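Local coordinates for protein salt-tolerant glutaminase (Micrococcus luteus, PDB 3AGD) that probably catalyses the hydrolysis of L-glutamine to L-glutamate and ammonium, at residues Y8-L16 with L293-F302; E140-R148 with H217-L225. All coordinates share one frame; numbering follows the deposited sequence.

Contact 1: residues Y8-L16 with L293-F302; sequences YLASLVTEL and LACRRLSEDF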
loop_
_atom_site.group_PDB
_atom_site.type_symbol
_atom_site.label_atom_id
_atom_site.label_comp_id
_atom_site.label_asym_id
_atom_site.label_seq_id
_atom_site.Cartn_x
_atom_site.Cartn_y
_atom_site.Cartn_z
ATOM N N TYR A 8 -17.021 18.839 -0.693
ATOM C CA TYR A 8 -15.611 19.033 -0.399
ATOM C C TYR A 8 -14.883 19.340 -1.706
ATOM O O TYR A 8 -14.094 20.281 -1.791
ATOM C CB TYR A 8 -15.006 17.769 0.210
ATOM C CG TYR A 8 -13.497 17.770 0.146
ATOM C CD1 TYR A 8 -12.740 18.469 1.084
ATOM C CD2 TYR A 8 -12.829 17.145 -0.907
ATOM C CE1 TYR A 8 -11.355 18.551 0.972
ATOM C CE2 TYR A 8 -11.446 17.222 -1.029
ATOM C CZ TYR A 8 -10.717 17.929 -0.090
ATOM O OH TYR A 8 -9.354 18.039 -0.231
ATOM N N LEU A 9 -15.147 18.525 -2.721
ATOM C CA LEU A 9 -14.517 18.702 -4.024
ATOM C C LEU A 9 -14.873 20.057 -4.621
ATOM O O LEU A 9 -14.005 20.757 -5.147
ATOM C CB LEU A 9 -14.940 17.578 -4.977
ATOM C CG LEU A 9 -14.469 16.165 -4.596
ATOM C CD1 LEU A 9 -14.960 15.167 -5.626
ATOM C CD2 LEU A 9 -12.949 16.128 -4.502
ATOM N N ALA A 10 -16.150 20.424 -4.534
ATOM C CA ALA A 10 -16.616 21.701 -5.061
ATOM C C ALA A 10 -15.844 22.843 -4.411
ATOM O O ALA A 10 -15.462 23.802 -5.081
ATOM C CB ALA A 10 -18.114 21.861 -4.808
ATOM N N SER A 11 -15.613 22.734 -3.104
ATOM C CA SER A 11 -14.872 23.755 -2.367
ATOM C C SER A 11 -13.411 23.754 -2.792
ATOM O O SER A 11 -12.794 24.807 -2.946
ATOM C CB SER A 11 -14.952 23.497 -0.860
ATOM O OG SER A 11 -16.295 23.470 -0.422
ATOM N N LEU A 12 -12.857 22.562 -2.976
ATOM C CA LEU A 12 -11.467 22.435 -3.390
ATOM C C LEU A 12 -11.276 23.092 -4.752
ATOM O O LEU A 12 -10.307 23.813 -4.973
ATOM C CB LEU A 12 -11.069 20.962 -3.461
ATOM C CG LEU A 12 -9.572 20.737 -3.674
ATOM C CD1 LEU A 12 -8.806 21.362 -2.511
ATOM C CD2 LEU A 12 -9.279 19.253 -3.777
ATOM N N VAL A 13 -12.210 22.841 -5.665
ATOM C CA VAL A 13 -12.140 23.424 -7.000
ATOM C C VAL A 13 -12.208 24.947 -6.910
ATOM O O VAL A 13 -11.426 25.651 -7.548
ATOM C CB VAL A 13 -13.294 22.916 -7.886
ATOM C CG1 VAL A 13 -13.312 23.668 -9.211
ATOM C CG2 VAL A 13 -13.132 21.425 -8.129
ATOM N N THR A 14 -13.143 25.451 -6.107
ATOM C CA THR A 14 -13.300 26.893 -5.932
ATOM C C THR A 14 -12.039 27.521 -5.353
ATOM O O THR A 14 -11.595 28.575 -5.806
ATOM C CB THR A 14 -14.478 27.225 -4.992
ATOM O OG1 THR A 14 -15.706 26.821 -5.605
ATOM C CG2 THR A 14 -14.529 28.726 -4.704
ATOM N N GLU A 15 -11.468 26.869 -4.346
ATOM C CA GLU A 15 -10.263 27.375 -3.707
ATOM C C GLU A 15 -9.059 27.366 -4.647
ATOM O O GLU A 15 -8.536 28.422 -5.012
ATOM C CB GLU A 15 -9.927 26.556 -2.463
ATOM C CG GLU A 15 -8.868 27.217 -1.600
ATOM C CD GLU A 15 -8.376 26.333 -0.473
ATOM O OE1 GLU A 15 -9.191 25.592 0.117
ATOM O OE2 GLU A 15 -7.168 26.392 -0.168
ATOM N N LEU A 16 -8.619 26.173 -5.035
ATOM C CA LEU A 16 -7.470 26.049 -5.921
ATOM C C LEU A 16 -7.696 26.792 -7.226
ATOM O O LEU A 16 -6.745 27.246 -7.864
ATOM C CB LEU A 16 -7.168 24.575 -6.207
ATOM C CG LEU A 16 -6.805 23.723 -4.987
ATOM C CD1 LEU A 16 -6.321 22.348 -5.446
ATOM C CD2 LEU A 16 -5.728 24.422 -4.165
ATOM N N LEU A 293 -1.638 19.580 -7.673
ATOM C CA LEU A 293 -1.916 20.230 -6.401
ATOM C C LEU A 293 -3.168 19.647 -5.750
ATOM O O LEU A 293 -3.239 19.520 -4.527
ATOM C CB LEU A 293 -2.081 21.736 -6.608
ATOM C CG LEU A 293 -2.279 22.576 -5.346
ATOM C CD1 LEU A 293 -1.147 22.316 -4.356
ATOM C CD2 LEU A 293 -2.330 24.051 -5.730
ATOM N N ALA A 294 -4.152 19.290 -6.571
ATOM C CA ALA A 294 -5.387 18.703 -6.065
ATOM C C ALA A 294 -5.106 17.329 -5.450
ATOM O O ALA A 294 -5.711 16.961 -4.445
ATOM C CB ALA A 294 -6.414 18.579 -7.195
ATOM N N CYS A 295 -4.190 16.572 -6.050
ATOM C CA CYS A 295 -3.848 15.255 -5.517
ATOM C C CYS A 295 -3.145 15.387 -4.160
ATOM O O CYS A 295 -3.367 14.574 -3.258
ATOM C CB CYS A 295 -2.963 14.488 -6.504
ATOM S SG CYS A 295 -3.846 13.905 -7.985
ATOM N N ARG A 296 -2.304 16.411 -4.014
ATOM C CA ARG A 296 -1.604 16.644 -2.752
ATOM C C ARG A 296 -2.627 16.982 -1.668
ATOM O O ARG A 296 -2.518 16.514 -0.536
ATOM C CB ARG A 296 -0.599 17.795 -2.890
ATOM C CG ARG A 296 0.586 17.499 -3.814
ATOM C CD ARG A 296 1.547 18.679 -3.852
ATOM N NE ARG A 296 2.597 18.540 -4.861
ATOM C CZ ARG A 296 3.660 17.746 -4.754
ATOM N NH1 ARG A 296 3.840 16.994 -3.675
ATOM N NH2 ARG A 296 4.557 17.716 -5.730
ATOM N N ARG A 297 -3.627 17.788 -2.021
ATOM C CA ARG A 297 -4.666 18.165 -1.068
ATOM C C ARG A 297 -5.571 16.982 -0.714
ATOM O O ARG A 297 -5.990 16.844 0.433
ATOM C CB ARG A 297 -5.508 19.323 -1.622
ATOM C CG ARG A 297 -4.863 20.697 -1.466
ATOM C CD ARG A 297 -4.811 21.121 0.007
ATOM N NE ARG A 297 -6.130 21.447 0.557
ATOM C CZ ARG A 297 -6.743 22.619 0.399
ATOM N NH1 ARG A 297 -6.160 23.590 -0.292
ATOM N NH2 ARG A 297 -7.944 22.822 0.929
ATOM N N LEU A 298 -5.879 16.132 -1.690
ATOM C CA LEU A 298 -6.724 14.972 -1.419
ATOM C C LEU A 298 -6.019 14.061 -0.420
ATOM O O LEU A 298 -6.634 13.544 0.510
ATOM C CB LEU A 298 -7.009 14.196 -2.707
ATOM C CG LEU A 298 -7.991 14.814 -3.702
ATOM C CD1 LEU A 298 -8.068 13.946 -4.948
ATOM C CD2 LEU A 298 -9.360 14.936 -3.059
ATOM N N SER A 299 -4.718 13.876 -0.621
ATOM C CA SER A 299 -3.915 13.039 0.261
ATOM C C SER A 299 -3.864 13.613 1.678
ATOM O O SER A 299 -4.045 12.884 2.660
ATOM C CB SER A 299 -2.492 12.905 -0.291
ATOM O OG SER A 299 -1.613 12.374 0.690
ATOM N N GLU A 300 -3.625 14.918 1.786
ATOM C CA GLU A 300 -3.545 15.557 3.094
ATOM C C GLU A 300 -4.880 15.744 3.815
ATOM O O GLU A 300 -4.986 15.442 5.004
ATOM C CB GLU A 300 -2.851 16.916 2.992
ATOM C CG GLU A 300 -2.782 17.635 4.332
ATOM C CD GLU A 300 -2.006 18.932 4.270
ATOM O OE1 GLU A 300 -2.336 19.786 3.416
ATOM O OE2 GLU A 300 -1.069 19.100 5.084
ATOM N N ASP A 301 -5.888 16.246 3.109
ATOM C CA ASP A 301 -7.192 16.487 3.718
ATOM C C ASP A 301 -7.916 15.221 4.154
ATOM O O ASP A 301 -8.581 15.204 5.185
ATOM C CB ASP A 301 -8.093 17.269 2.759
ATOM C CG ASP A 301 -7.579 18.662 2.493
ATOM O OD1 ASP A 301 -6.822 19.175 3.343
ATOM O OD2 ASP A 301 -7.940 19.250 1.448
ATOM N N PHE A 302 -7.793 14.165 3.363
ATOM C CA PHE A 302 -8.451 12.908 3.675
ATOM C C PHE A 302 -7.485 11.906 4.298
ATOM O O PHE A 302 -7.864 10.775 4.607
ATOM C CB PHE A 302 -9.064 12.324 2.398
ATOM C CG PHE A 302 -10.266 13.081 1.898
ATOM C CD1 PHE A 302 -10.509 13.201 0.531
ATOM C CD2 PHE A 302 -11.182 13.633 2.791
ATOM C CE1 PHE A 302 -11.651 13.860 0.059
ATOM C CE2 PHE A 302 -12.330 14.294 2.329
ATOM C CZ PHE A 302 -12.562 14.405 0.963
#
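Tyr8, Leu12, Glu15 and Leu16 of the N-terminal helix pack on Arg297, Asp301 and their neighbours in helix 289-301, the helix pair that lies on one face of the five-stranded antiparallel sheet of the glutaminase domain. The two helix segments run at 136° to each other, with axes 11.3 Å apart at closest approach. Arg297 is a knob among Tyr8, Leu12, Glu15 and Leu16. Its chain bends twice, at chi2 (-69°) and chi3, and this folds the guanidinium back over Leu12. Leu12 CD1 sits over the centre of one guanidinium face, 3.8 Å from Arg297 CZ. Glu15 reaches the end of the same group with an extended chain. Arg297 NH2 donates to Glu15 OE1 at 3.1 Å and Arg297 NH1 to Glu15 OE2 at 3.0 Å. Both oxygens lie near the guanidinium plane, but the carboxylate is turned 45° from it. On another edge, Arg297 NE donates to Asp301 OD2 at 3.0 Å. This three-residue salt-bridge network fixes the rotation of the guanidinium. Asp301 OD2 also accepts the hydroxyl of Tyr8 on its anti lone pair, with OH to OD2 at 2.5 Å. Two donors thus grip one oxygen, which would probably favour the charged carboxylate. Phe302 CZ lies over the rim of one Tyr8 ring face, 3.3 Å from Tyr8 CD2. The two ring planes meet obliquely. Leu298 CD2 touches Tyr8 CE2 and Leu9 CD2, while Leu16 CD2 meets Leu293 CD2 at 3.8 Å. Towards the sheet, Leu9 and Leu298 both touch Ile41 of strand 40-44. Phe302 also meets Phe337 of the second subunit. The first and last helices of the glutaminase domain, paired on one face of an antiparallel sheet, are characteristic of the beta-lactamase-like fold.

Contact 2: residues E140-R148 with H217-L225; sequences EIMSLLAGR and HPMTGERML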
loop_
_atom_site.group_PDB
_atom_site.type_symbol
_atom_site.label_atom_id
_atom_site.label_comp_id
_atom_site.label_asym_id
_atom_site.label_seq_id
_atom_site.Cartn_x
_atom_site.Cartn_y
_atom_site.Cartn_z
ATOM N N GLU A 140 -9.822 -0.094 -26.977
ATOM C CA GLU A 140 -10.706 -1.022 -26.287
ATOM C C GLU A 140 -10.425 -1.150 -24.792
ATOM O O GLU A 140 -11.340 -1.033 -23.973
ATOM C CB GLU A 140 -10.624 -2.414 -26.919
ATOM C CG GLU A 140 -11.432 -3.454 -26.158
ATOM C CD GLU A 140 -11.124 -4.882 -26.582
ATOM O OE1 GLU A 140 -9.930 -5.222 -26.722
ATOM O OE2 GLU A 140 -12.079 -5.668 -26.757
ATOM N N ILE A 141 -9.171 -1.394 -24.427
ATOM C CA ILE A 141 -8.850 -1.557 -23.014
ATOM C C ILE A 141 -9.284 -0.337 -22.204
ATOM O O ILE A 141 -9.853 -0.475 -21.123
ATOM C CB ILE A 141 -7.340 -1.828 -22.794
ATOM C CG1 ILE A 141 -7.097 -2.229 -21.333
ATOM C CG2 ILE A 141 -6.519 -0.598 -23.161
ATOM C CD1 ILE A 141 -7.843 -3.493 -20.892
ATOM N N MET A 142 -9.036 0.857 -22.733
ATOM C CA MET A 142 -9.430 2.067 -22.027
ATOM C C MET A 142 -10.951 2.183 -21.982
ATOM O O MET A 142 -11.520 2.639 -20.985
ATOM C CB MET A 142 -8.819 3.302 -22.695
ATOM C CG MET A 142 -7.305 3.363 -22.571
ATOM S SD MET A 142 -6.559 4.915 -23.122
ATOM C CE MET A 142 -6.189 4.518 -24.832
ATOM N N SER A 143 -11.605 1.757 -23.061
ATOM C CA SER A 143 -13.063 1.805 -23.144
ATOM C C SER A 143 -13.714 0.833 -22.167
ATOM O O SER A 143 -14.698 1.166 -21.505
ATOM C CB SER A 143 -13.525 1.480 -24.566
ATOM O OG SER A 143 -13.158 2.513 -25.460
ATOM N N LEU A 144 -13.157 -0.370 -22.078
ATOM C CA LEU A 144 -13.688 -1.384 -21.177
ATOM C C LEU A 144 -13.622 -0.940 -19.716
ATOM O O LEU A 144 -14.555 -1.178 -18.948
ATOM C CB LEU A 144 -12.933 -2.702 -21.363
ATOM C CG LEU A 144 -13.209 -3.451 -22.673
ATOM C CD1 LEU A 144 -12.263 -4.634 -22.809
ATOM C CD2 LEU A 144 -14.659 -3.922 -22.692
ATOM N N LEU A 145 -12.532 -0.283 -19.334
ATOM C CA LEU A 145 -12.386 0.177 -17.956
ATOM C C LEU A 145 -13.205 1.441 -17.703
ATOM O O LEU A 145 -13.693 1.656 -16.597
ATOM C CB LEU A 145 -10.913 0.430 -17.628
ATOM C CG LEU A 145 -9.970 -0.736 -17.943
ATOM C CD1 LEU A 145 -8.590 -0.439 -17.376
ATOM C CD2 LEU A 145 -10.524 -2.029 -17.356
ATOM N N ALA A 146 -13.362 2.274 -18.729
ATOM C CA ALA A 146 -14.144 3.499 -18.584
ATOM C C ALA A 146 -15.635 3.161 -18.551
ATOM O O ALA A 146 -16.440 3.921 -18.018
ATOM C CB ALA A 146 -13.854 4.455 -19.737
ATOM N N GLY A 147 -15.993 2.019 -19.131
ATOM C CA GLY A 147 -17.383 1.603 -19.151
ATOM C C GLY A 147 -18.153 2.130 -20.349
ATOM O O GLY A 147 -19.375 2.031 -20.389
ATOM N N ARG A 148 -17.450 2.701 -21.322
ATOM C CA ARG A 148 -18.104 3.223 -22.517
ATOM C C ARG A 148 -17.113 3.312 -23.670
ATOM O O ARG A 148 -15.909 3.453 -23.452
ATOM C CB ARG A 148 -18.715 4.605 -22.240
ATOM C CG ARG A 148 -17.713 5.749 -22.145
ATOM C CD ARG A 148 -18.391 7.043 -21.693
ATOM N NE ARG A 148 -17.461 8.170 -21.630
ATOM C CZ ARG A 148 -17.035 8.860 -22.687
ATOM N NH1 ARG A 148 -16.183 9.864 -22.524
ATOM N NH2 ARG A 148 -17.469 8.560 -23.905
ATOM N N HIS A 217 -14.395 -3.799 -11.867
ATOM C CA HIS A 217 -15.096 -2.570 -12.212
ATOM C C HIS A 217 -16.019 -2.207 -11.060
ATOM O O HIS A 217 -16.881 -2.987 -10.669
ATOM C CB HIS A 217 -15.898 -2.725 -13.504
ATOM C CG HIS A 217 -16.197 -1.418 -14.166
ATOM N ND1 HIS A 217 -17.072 -0.496 -13.632
ATOM C CD2 HIS A 217 -15.659 -0.831 -15.263
ATOM C CE1 HIS A 217 -17.056 0.602 -14.365
ATOM N NE2 HIS A 217 -16.206 0.424 -15.362
ATOM N N PRO A 218 -15.846 -1.007 -10.500
ATOM C CA PRO A 218 -16.655 -0.532 -9.378
ATOM C C PRO A 218 -18.155 -0.398 -9.629
ATOM O O PRO A 218 -18.942 -0.433 -8.688
ATOM C CB PRO A 218 -15.997 0.803 -9.027
ATOM C CG PRO A 218 -15.526 1.297 -10.349
ATOM C CD PRO A 218 -14.935 0.049 -10.978
ATOM N N MET A 219 -18.550 -0.266 -10.892
ATOM C CA MET A 219 -19.961 -0.101 -11.233
ATOM C C MET A 219 -20.705 -1.396 -11.545
ATOM O O MET A 219 -21.928 -1.444 -11.447
ATOM C CB MET A 219 -20.105 0.839 -12.432
ATOM C CG MET A 219 -19.428 2.192 -12.278
ATOM S SD MET A 219 -20.078 3.177 -10.927
ATOM C CE MET A 219 -18.584 3.554 -10.054
ATOM N N THR A 220 -19.977 -2.439 -11.925
ATOM C CA THR A 220 -20.611 -3.706 -12.274
ATOM C C THR A 220 -20.161 -4.901 -11.436
ATOM O O THR A 220 -20.852 -5.920 -11.391
ATOM C CB THR A 220 -20.357 -4.048 -13.752
ATOM O OG1 THR A 220 -18.949 -4.219 -13.963
ATOM C CG2 THR A 220 -20.874 -2.933 -14.655
ATOM N N GLY A 221 -19.006 -4.783 -10.786
ATOM C CA GLY A 221 -18.498 -5.878 -9.980
ATOM C C GLY A 221 -17.832 -6.944 -10.834
ATOM O O GLY A 221 -17.401 -7.982 -10.331
ATOM N N GLU A 222 -17.748 -6.688 -12.135
ATOM C CA GLU A 222 -17.131 -7.628 -13.065
ATOM C C GLU A 222 -15.614 -7.458 -13.060
ATOM O O GLU A 222 -15.116 -6.337 -12.975
ATOM C CB GLU A 222 -17.665 -7.387 -14.481
ATOM C CG GLU A 222 -17.102 -8.337 -15.527
ATOM C CD GLU A 222 -17.388 -7.883 -16.950
ATOM O OE1 GLU A 222 -18.567 -7.621 -17.266
ATOM O OE2 GLU A 222 -16.435 -7.789 -17.755
ATOM N N ARG A 223 -14.878 -8.564 -13.150
ATOM C CA ARG A 223 -13.424 -8.470 -13.176
ATOM C C ARG A 223 -12.974 -8.117 -14.586
ATOM O O ARG A 223 -13.247 -8.850 -15.537
ATOM C CB ARG A 223 -12.770 -9.781 -12.729
ATOM C CG ARG A 223 -11.240 -9.771 -12.851
ATOM C CD ARG A 223 -10.592 -10.944 -12.118
ATOM N NE ARG A 223 -10.793 -10.857 -10.674
ATOM C CZ ARG A 223 -10.206 -9.960 -9.885
ATOM N NH1 ARG A 223 -9.366 -9.061 -10.391
ATOM N NH2 ARG A 223 -10.467 -9.961 -8.584
ATOM N N MET A 224 -12.292 -6.983 -14.712
ATOM C CA MET A 224 -11.800 -6.511 -16.000
ATOM C C MET A 224 -10.356 -6.934 -16.236
ATOM O O MET A 224 -9.934 -7.094 -17.380
ATOM C CB MET A 224 -11.880 -4.985 -16.071
ATOM C CG MET A 224 -13.237 -4.419 -15.708
ATOM S SD MET A 224 -14.567 -5.215 -16.631
ATOM C CE MET A 224 -14.364 -4.454 -18.244
ATOM N N LEU A 225 -9.603 -7.106 -15.151
ATOM C CA LEU A 225 -8.197 -7.490 -15.244
ATOM C C LEU A 225 -7.771 -8.424 -14.123
ATOM O O LEU A 225 -8.304 -8.367 -13.014
ATOM C CB LEU A 225 -7.298 -6.249 -15.170
ATOM C CG LEU A 225 -7.368 -5.129 -16.213
ATOM C CD1 LEU A 225 -6.604 -3.913 -15.694
ATOM C CD2 LEU A 225 -6.784 -5.608 -17.540
#
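Leu145 and Met224 lie alongside each other, their side chains running in opposite senses. Leu145 CD2 presses on Met224 CB at 3.5 Å, a tight carbon contact. The Met224 chain then bends at chi2 (-51°) and chi3, which brings its methyl to the adjacent residue, Leu144. There Met224 CE lies 3.4 Å from Leu144 O and 3.9 Å from Leu144 CB. One helical turn before Leu145, Ile141 meets Leu225 roughly perpendicular, with Ile141 CD1 and Leu225 CD2 4.1 Å apart. The contact joins the C-terminal end of helix 131-146 to the loop between helices 201-212 and 227-240, within the helical part of the glutaminase domain. Helix 67-78 also packs here: Phe69 touches Leu145 and Val76 touches Leu225. At the helix end, His217 NE2 makes a weak, bent hydrogen bond to Leu145 O at 3.1 Å. The other ring nitrogen, ND1, accepts from Met219 N at 3.1 Å, nearly in the ring plane, and this helps to set the imidazole's rotation. Gly147 leaves the helix with positive phi (89°), beside the imidazole edge. Trp369 of the second subunit meets the His217 ring, with the planes at about 50°.

In the fold
Contact 1 and contact 2 lie in different parts of the glutaminase domain. Their centres are 26 Å apart and their nearest atoms about 13 Å, so they do not touch. Contact 1 brings the chain's first helix to helix 289-301, and both segments of contact 2 lie in the part of the chain between these two helices. Contact 1 lies away from the known ligand-binding residues. Contact 2 is nearer: the side chain of Ile141 is about 12 Å from that of Tyr191, a residue that binds L-glutamate in another structure of this protein. No glutamate is bound to this chain in the model. Both contacts also reach the second subunit; in contact 2, Glu222 makes a salt bridge to Arg368 of that subunit.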